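Local coordinates for isochorismatase family protein family (Burkholderia thailandensis, PDB 3TXY) that is of unknown function but belongs to the isochorismatase family, whose members are generally hydrolases, at residues Val17-Gln22 with Ile129-Ile134; Leu21-Val26 with Phe91-Gly96; Ala135-Val140 with Val161-Thr166. All coordinates share one frame; numbering follows the deposited sequence.

Contact 1. Residues Val17-Gln22 with Ile129-Ile134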
# COMPACT_ATOMS: atom_id res chain seq x y z
N VAL A 17 -0.33 -16.43 5.26
CA VAL A 17 -1.10 -15.32 5.81
C VAL A 17 -2.34 -15.13 4.93
O VAL A 17 -2.22 -14.86 3.74
CB VAL A 17 -0.27 -14.02 5.82
CG1 VAL A 17 -1.11 -12.84 6.35
CG2 VAL A 17 0.98 -14.22 6.67
N ALA A 18 -3.52 -15.29 5.53
CA ALA A 18 -4.78 -15.32 4.80
C ALA A 18 -5.64 -14.14 5.23
O ALA A 18 -5.93 -13.99 6.42
CB ALA A 18 -5.52 -16.62 5.10
N ILE A 19 -6.05 -13.30 4.27
CA ILE A 19 -6.70 -12.03 4.59
C ILE A 19 -8.22 -12.08 4.46
O ILE A 19 -8.74 -12.34 3.38
CB ILE A 19 -6.20 -10.89 3.67
CG1 ILE A 19 -4.66 -10.76 3.69
CG2 ILE A 19 -6.85 -9.58 4.08
CD1 ILE A 19 -4.07 -10.57 5.08
N ASP A 20 -8.91 -11.79 5.57
CA ASP A 20 -10.35 -11.44 5.62
C ASP A 20 -11.27 -12.56 5.11
O ASP A 20 -12.32 -12.29 4.52
CB ASP A 20 -10.65 -10.14 4.87
CG ASP A 20 -10.18 -8.91 5.62
OD1 ASP A 20 -9.99 -8.99 6.85
OD2 ASP A 20 -10.00 -7.86 4.98
N LEU A 21 -10.91 -13.81 5.39
CA LEU A 21 -11.77 -14.93 5.01
C LEU A 21 -12.82 -15.15 6.11
O LEU A 21 -12.87 -16.19 6.80
CB LEU A 21 -10.93 -16.16 4.67
CG LEU A 21 -9.93 -15.95 3.53
CD1 LEU A 21 -9.15 -17.25 3.28
CD2 LEU A 21 -10.61 -15.50 2.24
N GLN A 22 -13.66 -14.13 6.22
CA GLN A 22 -14.69 -14.01 7.23
C GLN A 22 -16.07 -13.97 6.58
O GLN A 22 -16.22 -13.58 5.41
CB GLN A 22 -14.45 -12.76 8.08
CG GLN A 22 -14.60 -11.43 7.36
CD GLN A 22 -13.97 -10.30 8.13
OE1 GLN A 22 -12.77 -10.27 8.31
NE2 GLN A 22 -14.78 -9.38 8.61
N ILE A 129 6.45 -14.68 3.32
CA ILE A 129 5.01 -14.86 3.51
C ILE A 129 4.32 -15.26 2.21
O ILE A 129 4.64 -14.74 1.13
CB ILE A 129 4.29 -13.66 4.19
CG1 ILE A 129 4.23 -12.40 3.32
CG2 ILE A 129 4.92 -13.34 5.54
CD1 ILE A 129 3.37 -11.30 3.94
N VAL A 130 3.41 -16.22 2.33
CA VAL A 130 2.54 -16.63 1.26
C VAL A 130 1.16 -16.07 1.58
O VAL A 130 0.57 -16.37 2.61
CB VAL A 130 2.53 -18.16 1.09
CG1 VAL A 130 1.42 -18.60 0.13
CG2 VAL A 130 3.92 -18.61 0.62
N LEU A 131 0.67 -15.23 0.66
CA LEU A 131 -0.52 -14.43 0.87
C LEU A 131 -1.72 -14.93 0.06
O LEU A 131 -1.63 -15.17 -1.14
CB LEU A 131 -0.18 -12.99 0.50
CG LEU A 131 -0.67 -11.77 1.24
CD1 LEU A 131 -0.77 -11.88 2.76
CD2 LEU A 131 0.28 -10.62 0.85
N THR A 132 -2.83 -15.12 0.77
CA THR A 132 -4.12 -15.38 0.15
C THR A 132 -5.15 -14.41 0.72
O THR A 132 -4.91 -13.74 1.72
CB THR A 132 -4.60 -16.83 0.40
OG1 THR A 132 -5.19 -16.95 1.71
CG2 THR A 132 -3.47 -17.81 0.27
N GLY A 133 -6.31 -14.37 0.08
CA GLY A 133 -7.49 -13.71 0.64
C GLY A 133 -8.21 -12.72 -0.27
O GLY A 133 -8.06 -12.75 -1.50
N ILE A 134 -9.01 -11.85 0.35
CA ILE A 134 -9.95 -10.97 -0.32
C ILE A 134 -9.82 -9.56 0.30
O ILE A 134 -9.69 -9.49 1.53
CB ILE A 134 -11.42 -11.46 -0.10
CG1 ILE A 134 -11.58 -12.94 -0.48
CG2 ILE A 134 -12.40 -10.56 -0.82
CD1 ILE A 134 -12.79 -13.58 0.19
O HOH W 1 -11.23 -7.80 2.71
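V17 sets CG1 anti to its backbone N (chi1 178°), alongside L131, where CG1 meets L131 CD1 at 3.7 Å. In L21, CG is anti to the carbonyl carbon; CD1 continues the chain anti to CA, while the other branch, CD2, turns to I134 CD1 at 3.6 Å. T132 holds OG1 between its backbone N and carbonyl carbon, over A18 CB; that hydroxyl is hydrogen-bonded to T42 OG1. The backbones run parallel with a 16° divergence. V17 N donates to V130 O at 2.8 Å, almost straight and nearly along the C=O axis, whereas I19 N approaches T132 O from above the carbonyl plane. T132 N and I134 N return bonds to V17 O and I19 O. At G133 the bare CA sits 3.3 Å from I19 O, where a CB would run into that oxygen. One water donates to both D20 OD2 and I134 O, 2.6 Å from each, linking carboxylate to carbonyl. D20 OD2 also forms a salt bridge with K106, and OD1 a hydrogen bond with T61 OG1. This is a central strand pair of a parallel alpha/beta sheet, and the Asp-Lys pair is consistent with the active-site pair of the isochorismatase-like fold.

Contact 2. Residues Leu21-Val26 with Phe91-Gly96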
# COMPACT_ATOMS: atom_id res chain seq x y z
N LEU A 21 -10.91 -13.81 5.39
CA LEU A 21 -11.77 -14.93 5.01
C LEU A 21 -12.82 -15.15 6.11
O LEU A 21 -12.87 -16.19 6.80
CB LEU A 21 -10.93 -16.16 4.67
CG LEU A 21 -9.93 -15.95 3.53
CD1 LEU A 21 -9.15 -17.25 3.28
CD2 LEU A 21 -10.61 -15.50 2.24
N GLN A 22 -13.66 -14.13 6.22
CA GLN A 22 -14.69 -14.01 7.23
C GLN A 22 -16.07 -13.97 6.58
O GLN A 22 -16.22 -13.58 5.41
CB GLN A 22 -14.45 -12.76 8.08
CG GLN A 22 -14.60 -11.43 7.36
CD GLN A 22 -13.97 -10.30 8.13
OE1 GLN A 22 -12.77 -10.27 8.31
NE2 GLN A 22 -14.78 -9.38 8.61
N ASN A 23 -17.09 -14.37 7.34
CA ASN A 23 -18.43 -14.54 6.80
C ASN A 23 -18.91 -13.35 5.96
O ASN A 23 -19.50 -13.52 4.89
CB ASN A 23 -19.43 -14.78 7.93
CG ASN A 23 -19.17 -16.09 8.67
OD1 ASN A 23 -18.83 -17.10 8.05
ND2 ASN A 23 -19.38 -16.07 9.99
N GLY A 24 -18.67 -12.13 6.45
CA GLY A 24 -19.18 -10.94 5.79
C GLY A 24 -18.49 -10.56 4.49
O GLY A 24 -18.98 -9.72 3.75
N ILE A 25 -17.34 -11.16 4.22
CA ILE A 25 -16.54 -10.82 3.05
C ILE A 25 -16.52 -11.98 2.04
O ILE A 25 -16.60 -11.75 0.84
CB ILE A 25 -15.13 -10.36 3.50
CG1 ILE A 25 -15.26 -9.05 4.30
CG2 ILE A 25 -14.17 -10.16 2.31
CD1 ILE A 25 -14.02 -8.64 5.09
N VAL A 26 -16.46 -13.22 2.52
CA VAL A 26 -16.46 -14.35 1.58
C VAL A 26 -17.76 -14.47 0.77
O VAL A 26 -17.77 -15.13 -0.27
CB VAL A 26 -16.12 -15.69 2.27
CG1 VAL A 26 -14.76 -15.60 2.95
CG2 VAL A 26 -17.21 -16.10 3.27
N PHE A 91 -14.69 -16.18 11.29
CA PHE A 91 -14.08 -16.88 10.15
C PHE A 91 -15.08 -17.82 9.49
O PHE A 91 -15.95 -18.41 10.16
CB PHE A 91 -12.83 -17.65 10.58
CG PHE A 91 -11.69 -16.76 10.95
CD1 PHE A 91 -11.02 -16.04 9.97
CD2 PHE A 91 -11.28 -16.62 12.27
CE1 PHE A 91 -9.97 -15.19 10.30
CE2 PHE A 91 -10.21 -15.79 12.60
CZ PHE A 91 -9.57 -15.07 11.61
N ALA A 92 -14.97 -17.93 8.17
CA ALA A 92 -15.77 -18.90 7.42
C ALA A 92 -15.52 -20.29 8.00
O ALA A 92 -14.38 -20.72 8.12
CB ALA A 92 -15.35 -18.85 5.96
N PRO A 93 -16.60 -21.03 8.38
CA PRO A 93 -16.38 -22.39 8.92
C PRO A 93 -15.51 -23.30 8.04
O PRO A 93 -14.71 -24.07 8.57
CB PRO A 93 -17.80 -22.95 9.05
CG PRO A 93 -18.68 -21.74 9.18
CD PRO A 93 -18.01 -20.63 8.40
N ALA A 94 -15.64 -23.20 6.72
CA ALA A 94 -14.85 -24.06 5.83
C ALA A 94 -13.36 -23.74 5.85
O ALA A 94 -12.56 -24.50 5.32
CB ALA A 94 -15.39 -24.01 4.40
N LEU A 95 -12.97 -22.61 6.46
CA LEU A 95 -11.55 -22.25 6.54
C LEU A 95 -10.77 -23.14 7.49
O LEU A 95 -9.56 -23.24 7.37
CB LEU A 95 -11.42 -20.78 6.97
CG LEU A 95 -10.05 -20.13 6.80
CD1 LEU A 95 -9.64 -20.09 5.33
CD2 LEU A 95 -10.11 -18.72 7.38
N GLY A 96 -11.45 -23.79 8.43
CA GLY A 96 -10.83 -24.71 9.37
C GLY A 96 -9.84 -24.09 10.34
O GLY A 96 -8.81 -24.70 10.64
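L95 lays its CD1 branch against CD1 of L21, 3.5 Å apart, with the two side chains crossing at about a right angle. Its CG is anti to the backbone N (chi1 -166°), and together with a chi2 of 62° this turns the second branch inward as well: L95 CD2 lies 3.8 Å from L21 CB and equally near L21 O. The same carbonyl oxygen accepts the one hydrogen bond between the two segments, from A92 N at 3.1 Å. That bond is almost straight (175°), and the donor lies in the carbonyl plane on a lone pair. Beside it, the F91 ring turns its edge to the oxygen, with CD1 3.7 Å from L21 O and the oxygen in the ring plane. L21 O is therefore bordered by an N-H, an aromatic edge and a leucine methyl. The backbones come closest at Q22 and F91, which form a single bridge with the CA atoms 4.1 Å apart.

Next along the chain, N23 has CG anti to its carbonyl carbon, and its OD1 stands 3.6 Å from P93 CD and about as close to A92 CA. These are packing contacts; the amide's ND2 is hydrogen-bonded to E87 O. V26 adds a looser methyl contact on A92 CB.

Each segment also has backbone bonds of its own. Q22 O is gripped by both I25 N and V26 N, which shapes the short, weakly bonded helix 23-26, while L95 N bonds to A92 O at the start of the 3-10 segment 93-95. Outside, Q22 uses OE1 on T61 N and NE2 on W88 O, and the F91 ring meets H60. The contact thus joins helix 23-26 to the loop after helix 86-89, with helix 35-51 against L21, V26 and A94, and strand 56-61 against Q22, F91 and L95.

Contact 3. Residues Ala135-Val140 with Val161-Thr166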
# COMPACT_ATOMS: atom_id res chain seq x y z
N ALA A 135 -9.83 -8.45 -0.46
CA ALA A 135 -9.76 -8.39 -1.92
C ALA A 135 -8.31 -8.21 -2.37
O ALA A 135 -7.50 -7.61 -1.69
CB ALA A 135 -10.61 -7.23 -2.44
N THR A 136 -8.01 -8.74 -3.55
CA THR A 136 -6.66 -8.68 -4.12
C THR A 136 -6.06 -7.29 -4.04
O THR A 136 -4.94 -7.12 -3.56
CB THR A 136 -6.68 -9.13 -5.59
OG1 THR A 136 -7.39 -10.39 -5.67
CG2 THR A 136 -5.26 -9.32 -6.11
N ASN A 137 -6.81 -6.29 -4.49
CA ASN A 137 -6.31 -4.92 -4.55
C ASN A 137 -6.41 -4.12 -3.26
O ASN A 137 -5.93 -3.00 -3.21
CB ASN A 137 -7.02 -4.11 -5.63
CG ASN A 137 -7.20 -4.87 -6.91
OD1 ASN A 137 -8.01 -5.81 -6.96
ND2 ASN A 137 -6.47 -4.47 -7.95
N ILE A 138 -7.09 -4.64 -2.24
CA ILE A 138 -7.35 -3.84 -1.06
C ILE A 138 -6.54 -4.42 0.12
O ILE A 138 -5.37 -4.10 0.26
CB ILE A 138 -8.87 -3.73 -0.79
CG1 ILE A 138 -9.58 -3.13 -2.01
CG2 ILE A 138 -9.16 -2.97 0.50
CD1 ILE A 138 -9.16 -1.71 -2.40
N GLY A 139 -7.14 -5.32 0.91
CA GLY A 139 -6.45 -5.89 2.06
C GLY A 139 -5.23 -6.71 1.69
O GLY A 139 -4.19 -6.65 2.36
N VAL A 140 -5.34 -7.50 0.62
CA VAL A 140 -4.20 -8.31 0.16
C VAL A 140 -3.06 -7.39 -0.28
O VAL A 140 -1.94 -7.49 0.21
CB VAL A 140 -4.60 -9.27 -0.96
CG1 VAL A 140 -3.34 -9.93 -1.56
CG2 VAL A 140 -5.62 -10.30 -0.44
N VAL A 161 -6.57 -15.43 -4.33
CA VAL A 161 -6.93 -14.03 -4.14
C VAL A 161 -7.99 -13.66 -5.19
O VAL A 161 -7.85 -14.02 -6.37
CB VAL A 161 -5.72 -13.06 -4.20
CG1 VAL A 161 -4.72 -13.39 -3.09
CG2 VAL A 161 -5.02 -13.05 -5.57
N SER A 162 -9.03 -12.95 -4.75
CA SER A 162 -10.09 -12.49 -5.65
C SER A 162 -10.48 -11.06 -5.35
O SER A 162 -10.21 -10.52 -4.27
CB SER A 162 -11.30 -13.42 -5.61
OG SER A 162 -10.95 -14.71 -6.08
N THR A 163 -11.12 -10.43 -6.33
CA THR A 163 -11.44 -9.02 -6.25
C THR A 163 -12.67 -8.69 -7.10
O THR A 163 -13.40 -9.61 -7.51
CB THR A 163 -10.20 -8.16 -6.57
OG1 THR A 163 -10.46 -6.79 -6.26
CG2 THR A 163 -9.73 -8.30 -8.04
N TRP A 164 -12.94 -7.41 -7.34
CA TRP A 164 -14.25 -7.01 -7.89
C TRP A 164 -14.37 -7.09 -9.39
O TRP A 164 -15.48 -6.99 -9.94
CB TRP A 164 -14.62 -5.60 -7.44
CG TRP A 164 -13.65 -4.56 -7.93
CD1 TRP A 164 -13.60 -3.96 -9.18
CD2 TRP A 164 -12.51 -4.02 -7.20
NE1 TRP A 164 -12.56 -3.09 -9.26
CE2 TRP A 164 -11.86 -3.08 -8.11
CE3 TRP A 164 -12.00 -4.19 -5.93
CZ2 TRP A 164 -10.76 -2.35 -7.73
CZ3 TRP A 164 -10.88 -3.45 -5.57
CH2 TRP A 164 -10.27 -2.57 -6.46
N SER A 165 -13.25 -7.23 -10.09
CA SER A 165 -13.28 -7.36 -11.55
C SER A 165 -12.04 -8.09 -12.03
O SER A 165 -11.02 -8.16 -11.32
CB SER A 165 -13.39 -5.98 -12.22
OG SER A 165 -12.14 -5.31 -12.26
N THR A 166 -12.13 -8.69 -13.21
CA THR A 166 -10.97 -9.39 -13.77
C THR A 166 -9.90 -8.38 -14.18
O THR A 166 -8.71 -8.68 -14.12
CB THR A 166 -11.35 -10.30 -14.96
OG1 THR A 166 -12.10 -9.56 -15.92
CG2 THR A 166 -12.18 -11.48 -14.49
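The W164 indole has T163 OG1 and N137 OD1 over one and the same face, both offset toward the rim, with OG1 2.9 Å above the ring plane and OD1 3.9 Å. At the ring edge, in plane, I138 CG1 meets CZ3 at 3.8 Å. The N137 amide is tilted 37° against the indole, and N137 CB touches W164 CH2 at 3.7 Å. K179 of the second subunit makes a cation-pi contact with the same tryptophan, and F171 of that subunit packs on both N137 and W164.

T163 places OG1 anti to its backbone N (chi1 -170°), from where it donates to N137 OD1 at 2.7 Å, in the carbonyl plane of the amide. N137 ND2 bonds to A168 O. Deeper in, T136 N donates to S162 O at 2.9 Å from well above that carbonyl's plane. The T136 hydroxyl, close to V161 CB, is hydrogen-bonded to Q169. V140 CG1 packs on V161 CG1 at 4.0 Å.

A135, preceded by a cis peptide, is the N-cap of helix 136-149, and its O accepts from I138 N and V140 N. G139 has no thiol where, by the family's sequence pattern, relatives probably carry the nucleophilic cysteine, so a cysteine-based hydrolysis here is doubtful. Bonded at both ends, by T163 and A168, the N137 amide is fixed in rotation, and the cation-pi pairing of W164 places the contact at the subunit interface.

Overall arrangement
Along the chain, contacts 1 and 2 start from the same stretch and share L21 and Q22: strand 14-19 pairs with strand 128-134, then runs on into the short helix 23-26. Contact 3 follows in series, where strand 128-134 passes into helix 136-149 and returns through strand 153-162, a beta-alpha-beta unit of the same parallel sheet. The centre of contact 1 lies about 11 Å from that of each of the others; the centres of contacts 2 and 3 are about 16 Å apart, and the two contacts do not touch (nearest atoms about 5 Å). I134 packs on I25 and V26 of contact 2 and, with G133, on V140 of contact 3. Contact 1 thus links helix 23-26 to the subunit interface at contact 3.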